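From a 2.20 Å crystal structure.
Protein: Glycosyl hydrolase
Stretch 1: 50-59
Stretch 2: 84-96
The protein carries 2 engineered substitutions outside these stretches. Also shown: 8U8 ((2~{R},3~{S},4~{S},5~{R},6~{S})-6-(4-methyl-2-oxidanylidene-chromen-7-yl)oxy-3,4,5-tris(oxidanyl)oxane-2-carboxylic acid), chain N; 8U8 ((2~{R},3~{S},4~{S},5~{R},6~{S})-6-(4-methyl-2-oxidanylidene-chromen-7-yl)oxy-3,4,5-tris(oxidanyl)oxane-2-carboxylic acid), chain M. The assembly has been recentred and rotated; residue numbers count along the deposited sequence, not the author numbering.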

# COMPACT_ATOMS: atom_id res chain seq x y z
N ASN A 50 -10.65 -5.55 0.37
CA ASN A 50 -10.41 -6.07 1.71
C ASN A 50 -9.36 -5.29 2.49
O ASN A 50 -8.42 -5.87 3.05
CB ASN A 50 -9.99 -7.58 1.59
CG ASN A 50 -10.02 -8.31 2.94
OD1 ASN A 50 -10.49 -7.79 3.94
ND2 ASN A 50 -9.48 -9.55 2.98
N GLU A 51 -9.48 -3.97 2.49
CA GLU A 51 -8.52 -3.10 3.14
C GLU A 51 -7.07 -3.39 2.68
O GLU A 51 -6.14 -3.47 3.48
CB GLU A 51 -8.67 -3.19 4.68
CG GLU A 51 -10.08 -2.78 5.20
CD GLU A 51 -10.11 -2.87 6.75
OE1 GLU A 51 -10.11 -4.00 7.27
OE2 GLU A 51 -9.92 -1.87 7.44
N GLY A 52 -6.90 -3.52 1.37
CA GLY A 52 -5.59 -3.89 0.75
C GLY A 52 -4.48 -2.91 1.10
O GLY A 52 -3.31 -3.30 1.17
N ILE A 53 -4.84 -1.64 1.30
CA ILE A 53 -3.99 -0.72 2.08
C ILE A 53 -4.83 -0.17 3.22
O ILE A 53 -5.93 0.35 2.99
CB ILE A 53 -3.42 0.44 1.24
CG1 ILE A 53 -2.44 -0.10 0.18
CG2 ILE A 53 -2.62 1.40 2.13
CD1 ILE A 53 -2.08 0.94 -0.87
N LYS A 54 -4.28 -0.27 4.41
CA LYS A 54 -5.01 0.05 5.65
C LYS A 54 -4.37 1.18 6.46
O LYS A 54 -5.12 1.95 7.06
CB LYS A 54 -5.11 -1.19 6.49
CG LYS A 54 -5.90 -1.07 7.78
CD LYS A 54 -6.06 -2.44 8.40
CE LYS A 54 -6.83 -2.35 9.74
NZ LYS A 54 -7.12 -3.75 10.18
N PHE A 55 -3.03 1.26 6.48
CA PHE A 55 -2.29 2.23 7.28
C PHE A 55 -1.52 3.22 6.42
O PHE A 55 -0.96 2.84 5.40
CB PHE A 55 -1.35 1.51 8.24
CG PHE A 55 -2.06 0.65 9.25
CD1 PHE A 55 -2.60 1.22 10.40
CD2 PHE A 55 -2.21 -0.67 9.04
CE1 PHE A 55 -3.29 0.45 11.31
CE2 PHE A 55 -2.90 -1.47 9.96
CZ PHE A 55 -3.44 -0.90 11.11
N LEU A 56 -1.53 4.49 6.84
CA LEU A 56 -0.69 5.52 6.27
C LEU A 56 0.28 6.00 7.32
O LEU A 56 -0.14 6.36 8.43
CB LEU A 56 -1.52 6.72 5.86
CG LEU A 56 -2.41 6.67 4.68
CD1 LEU A 56 -2.98 8.05 4.43
CD2 LEU A 56 -1.65 6.18 3.45
N ARG A 57 1.55 6.04 6.97
CA ARG A 57 2.62 6.45 7.86
C ARG A 57 3.11 7.79 7.32
O ARG A 57 3.88 7.86 6.36
CB ARG A 57 3.73 5.42 7.89
CG ARG A 57 4.91 5.79 8.78
CD ARG A 57 5.82 4.60 9.08
NE ARG A 57 7.19 4.97 8.82
CZ ARG A 57 8.08 5.40 9.69
NH1 ARG A 57 7.79 5.50 10.96
NH2 ARG A 57 9.26 5.75 9.28
N VAL A 58 2.57 8.86 7.88
CA VAL A 58 2.83 10.20 7.36
C VAL A 58 3.74 10.98 8.33
O VAL A 58 3.38 11.14 9.53
CB VAL A 58 1.52 10.97 7.15
CG1 VAL A 58 1.80 12.38 6.66
CG2 VAL A 58 0.57 10.24 6.18
N HIS A 59 4.86 11.50 7.82
CA HIS A 59 5.86 12.21 8.63
C HIS A 59 5.40 13.60 9.05
O HIS A 59 4.77 14.32 8.27
CB HIS A 59 7.17 12.45 7.87
CG HIS A 59 8.06 11.26 7.71
ND1 HIS A 59 7.92 10.10 8.44
CD2 HIS A 59 9.18 11.10 6.96
CE1 HIS A 59 8.88 9.25 8.12
NE2 HIS A 59 9.65 9.83 7.21
N VAL A 84 -9.44 13.25 6.67
CA VAL A 84 -9.37 12.66 5.32
C VAL A 84 -8.94 11.21 5.32
O VAL A 84 -9.40 10.48 4.46
CB VAL A 84 -8.41 13.31 4.23
CG1 VAL A 84 -9.14 14.29 3.44
CG2 VAL A 84 -7.07 13.77 4.71
N MET A 85 -8.03 10.83 6.21
CA MET A 85 -7.69 9.42 6.33
C MET A 85 -8.89 8.58 6.75
O MET A 85 -9.26 7.65 6.04
CB MET A 85 -6.58 9.20 7.34
CG MET A 85 -5.27 9.88 7.02
SD MET A 85 -4.08 9.14 8.15
CE MET A 85 -2.88 10.40 8.00
N ILE A 86 -9.53 8.96 7.85
CA ILE A 86 -10.69 8.22 8.42
C ILE A 86 -11.84 8.09 7.40
O ILE A 86 -12.39 7.03 7.21
CB ILE A 86 -11.19 8.85 9.74
CG1 ILE A 86 -10.34 8.43 10.96
CG2 ILE A 86 -12.59 8.34 10.13
CD1 ILE A 86 -8.86 8.22 10.77
N GLU A 87 -12.13 9.17 6.72
CA GLU A 87 -13.14 9.20 5.69
C GLU A 87 -12.85 8.22 4.51
O GLU A 87 -13.76 7.72 3.89
CB GLU A 87 -13.20 10.64 5.20
CG GLU A 87 -14.26 10.93 4.16
CD GLU A 87 -14.03 12.24 3.41
OE1 GLU A 87 -13.11 13.04 3.74
OE2 GLU A 87 -14.80 12.46 2.44
N HIS A 88 -11.57 7.91 4.23
CA HIS A 88 -11.25 6.92 3.18
C HIS A 88 -10.86 5.55 3.72
O HIS A 88 -10.18 4.78 3.03
CB HIS A 88 -10.18 7.50 2.28
CG HIS A 88 -10.68 8.66 1.51
ND1 HIS A 88 -10.56 9.95 1.96
CD2 HIS A 88 -11.42 8.72 0.38
CE1 HIS A 88 -11.14 10.77 1.10
NE2 HIS A 88 -11.68 10.05 0.13
N ARG A 89 -11.28 5.25 4.96
CA ARG A 89 -11.06 3.98 5.61
C ARG A 89 -9.59 3.67 5.76
O ARG A 89 -9.17 2.55 5.55
CB ARG A 89 -11.82 2.85 4.87
CG ARG A 89 -13.31 3.19 4.63
CD ARG A 89 -14.10 1.98 4.10
NE ARG A 89 -13.67 1.59 2.74
CZ ARG A 89 -14.20 2.02 1.59
NH1 ARG A 89 -15.20 2.89 1.59
NH2 ARG A 89 -13.72 1.59 0.41
N LEU A 90 -8.81 4.67 6.10
CA LEU A 90 -7.40 4.50 6.35
C LEU A 90 -7.15 4.86 7.82
O LEU A 90 -7.86 5.67 8.38
CB LEU A 90 -6.61 5.37 5.41
CG LEU A 90 -6.78 4.89 3.95
CD1 LEU A 90 -6.34 5.95 2.98
CD2 LEU A 90 -6.04 3.57 3.69
N LYS A 91 -6.13 4.24 8.40
CA LYS A 91 -5.72 4.49 9.76
C LYS A 91 -4.33 5.03 9.80
O LYS A 91 -3.49 4.58 9.06
CB LYS A 91 -5.76 3.17 10.54
CG LYS A 91 -7.17 2.56 10.56
CD LYS A 91 -7.19 1.16 11.07
CE LYS A 91 -8.59 0.53 10.97
NZ LYS A 91 -9.50 1.28 11.84
N PRO A 92 -4.05 5.94 10.74
CA PRO A 92 -2.68 6.37 10.82
C PRO A 92 -1.74 5.37 11.53
O PRO A 92 -2.08 4.79 12.57
CB PRO A 92 -2.79 7.68 11.61
CG PRO A 92 -4.00 7.51 12.41
CD PRO A 92 -4.95 6.83 11.50
N PHE A 93 -0.58 5.19 10.93
CA PHE A 93 0.57 4.61 11.60
C PHE A 93 1.28 5.89 12.05
O PHE A 93 2.00 6.52 11.29
CB PHE A 93 1.38 3.75 10.62
CG PHE A 93 2.55 3.02 11.21
CD1 PHE A 93 2.83 3.01 12.56
CD2 PHE A 93 3.40 2.32 10.35
CE1 PHE A 93 3.94 2.34 13.06
CE2 PHE A 93 4.51 1.66 10.84
CZ PHE A 93 4.77 1.64 12.21
N PHE A 94 0.92 6.31 13.28
CA PHE A 94 1.04 7.69 13.76
C PHE A 94 2.42 7.87 14.40
O PHE A 94 2.64 7.41 15.52
CB PHE A 94 -0.06 7.97 14.82
CG PHE A 94 -0.34 9.42 15.07
CD1 PHE A 94 0.65 10.29 15.50
CD2 PHE A 94 -1.61 9.93 14.92
CE1 PHE A 94 0.37 11.64 15.73
CE2 PHE A 94 -1.89 11.27 15.15
CZ PHE A 94 -0.90 12.12 15.56
N GLU A 95 3.32 8.51 13.67
CA GLU A 95 4.62 8.84 14.21
C GLU A 95 4.45 10.08 15.07
O GLU A 95 3.92 11.11 14.59
CB GLU A 95 5.64 9.14 13.11
CG GLU A 95 5.80 7.99 12.12
CD GLU A 95 6.65 8.40 10.93
OE1 GLU A 95 6.09 9.03 9.99
OE2 GLU A 95 7.87 8.13 10.99
N LEU A 96 4.88 9.97 16.31
CA LEU A 96 4.77 11.08 17.26
C LEU A 96 5.94 12.03 16.98
O LEU A 96 6.99 11.97 17.61
CB LEU A 96 4.77 10.55 18.69
CG LEU A 96 3.52 9.72 19.01
CD1 LEU A 96 3.64 8.97 20.33
CD2 LEU A 96 2.24 10.54 18.96
C15 8U8 N . 3.07 -1.24 13.74
C13 8U8 N . 2.47 -2.47 13.98
C14 8U8 N . 2.81 -3.20 15.12
C16 8U8 N . 2.15 -4.39 15.40
O9 8U8 N . 2.50 -5.05 16.38
O8 8U8 N . 1.23 -4.89 14.54
C11 8U8 N . 0.85 -4.18 13.46
C10 8U8 N . -0.17 -4.72 12.72
C12 8U8 N . 1.45 -2.97 13.15
C7 8U8 N . 0.99 -2.29 12.03
C8 8U8 N . -0.03 -2.84 11.26
C9 8U8 N . -0.63 -4.06 11.60
O2 8U8 N . -1.64 -4.55 10.82
C5 8U8 N . -2.55 -5.53 11.39
O1 8U8 N . -1.86 -6.76 11.11
C1 8U8 N . -2.53 -8.01 11.41
C6 8U8 N . -2.79 -8.17 12.95
O7 8U8 N . -2.05 -7.56 13.75
O6 8U8 N . -3.77 -8.85 13.28
C2 8U8 N . -3.82 -7.99 10.60
O5 8U8 N . -4.60 -9.22 10.78
C3 8U8 N . -4.67 -6.76 10.98
O4 8U8 N . -5.80 -6.75 10.15
C4 8U8 N . -3.88 -5.48 10.70
O3 8U8 N . -4.58 -4.31 11.14
C15 8U8 M . 19.98 10.92 5.60
C13 8U8 M . 19.79 9.53 5.74
C14 8U8 M . 20.85 8.76 6.23
C16 8U8 M . 20.70 7.39 6.43
O9 8U8 M . 21.68 6.77 6.83
O8 8U8 M . 19.51 6.75 6.12
C11 8U8 M . 18.41 7.49 5.75
C10 8U8 M . 17.19 6.84 5.59
C12 8U8 M . 18.55 8.89 5.54
C7 8U8 M . 17.39 9.61 5.19
C8 8U8 M . 16.16 8.95 5.03
C9 8U8 M . 16.05 7.56 5.21
O2 8U8 M . 14.85 6.88 5.10
C5 8U8 M . 13.71 7.33 4.27
O1 8U8 M . 14.20 7.68 2.97
C1 8U8 M . 13.38 8.43 2.15
C6 8U8 M . 13.62 7.85 0.88
O7 8U8 M . 13.45 8.58 -0.09
O6 8U8 M . 13.95 6.68 0.87
C2 8U8 M . 11.84 8.30 2.38
O5 8U8 M . 11.39 7.06 1.81
C3 8U8 M . 11.41 8.46 3.90
O4 8U8 M . 10.69 9.63 4.07
C4 8U8 M . 12.65 8.44 4.86
O3 8U8 M . 12.16 8.24 6.25
O HOH W 1 -8.59 0.49 3.72
O HOH W 2 4.08 12.12 12.06
O HOH W 3 2.46 9.20 11.00

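Neighbouring parallel strands bond by a simple rule: a residue of one strand uses both its N and its O to reach two residues of the other. Stretch 2 of this glycosyl hydrolase illustrates it. Its helix contributes Met 85, whose CG lies 3.9 Å from Leu 56 CD1 and whose CE lies 3.9 Å from Val 58 CG2, an apolar contact among three buried side chains. In the turn that follows, a water oxygen lies 2.8 Å from Arg 89 O and 2.8 Å from Ile 53 O, within hydrogen-bonding reach of two carbonyl oxygens that, as acceptors, cannot bond each other. Leu 90 then adds to the apolar cluster, its CD1 4.2 Å from Leu 56 CD1.

The ladder proper begins at Lys 91. Lys 91 N donates to Lys 54 O (2.8 Å), and Lys 91 O accepts from Leu 56 N (3.0 Å), so that Lys 91 brackets Phe 55. On the face these two share, Lys 91 CB sits 3.7 Å from Phe 55 CD1. The two lysines also run close, Lys 54 CE to Lys 91 CE at 3.6 Å, an approach of their aliphatic portions. Pro 92, which lacks an amide hydrogen, pairs with Leu 56 at a position where no donor is required; its CA instead makes a CA-H...O contact with Leu 56 O (3.5 Å). Phe 93 N completes the ladder by donating to Leu 56 O (2.8 Å), while the Phe 93 ring packs obliquely against the aliphatic part of Arg 57, Phe 93 CD2 to Arg 57 CD 3.6 Å.

Beyond this point, water joins the backbones: one molecule accepts from Glu 95 N and lies within reach of Val 58 O and Phe 93 O. The carboxylate of Glu 95 takes a hydrogen bond from His 59, ND1 to OE1 2.6 Å, and forms a salt bridge with Arg 57, OE2 to NH1 2.6 Å, although the position of NH1 is less certain.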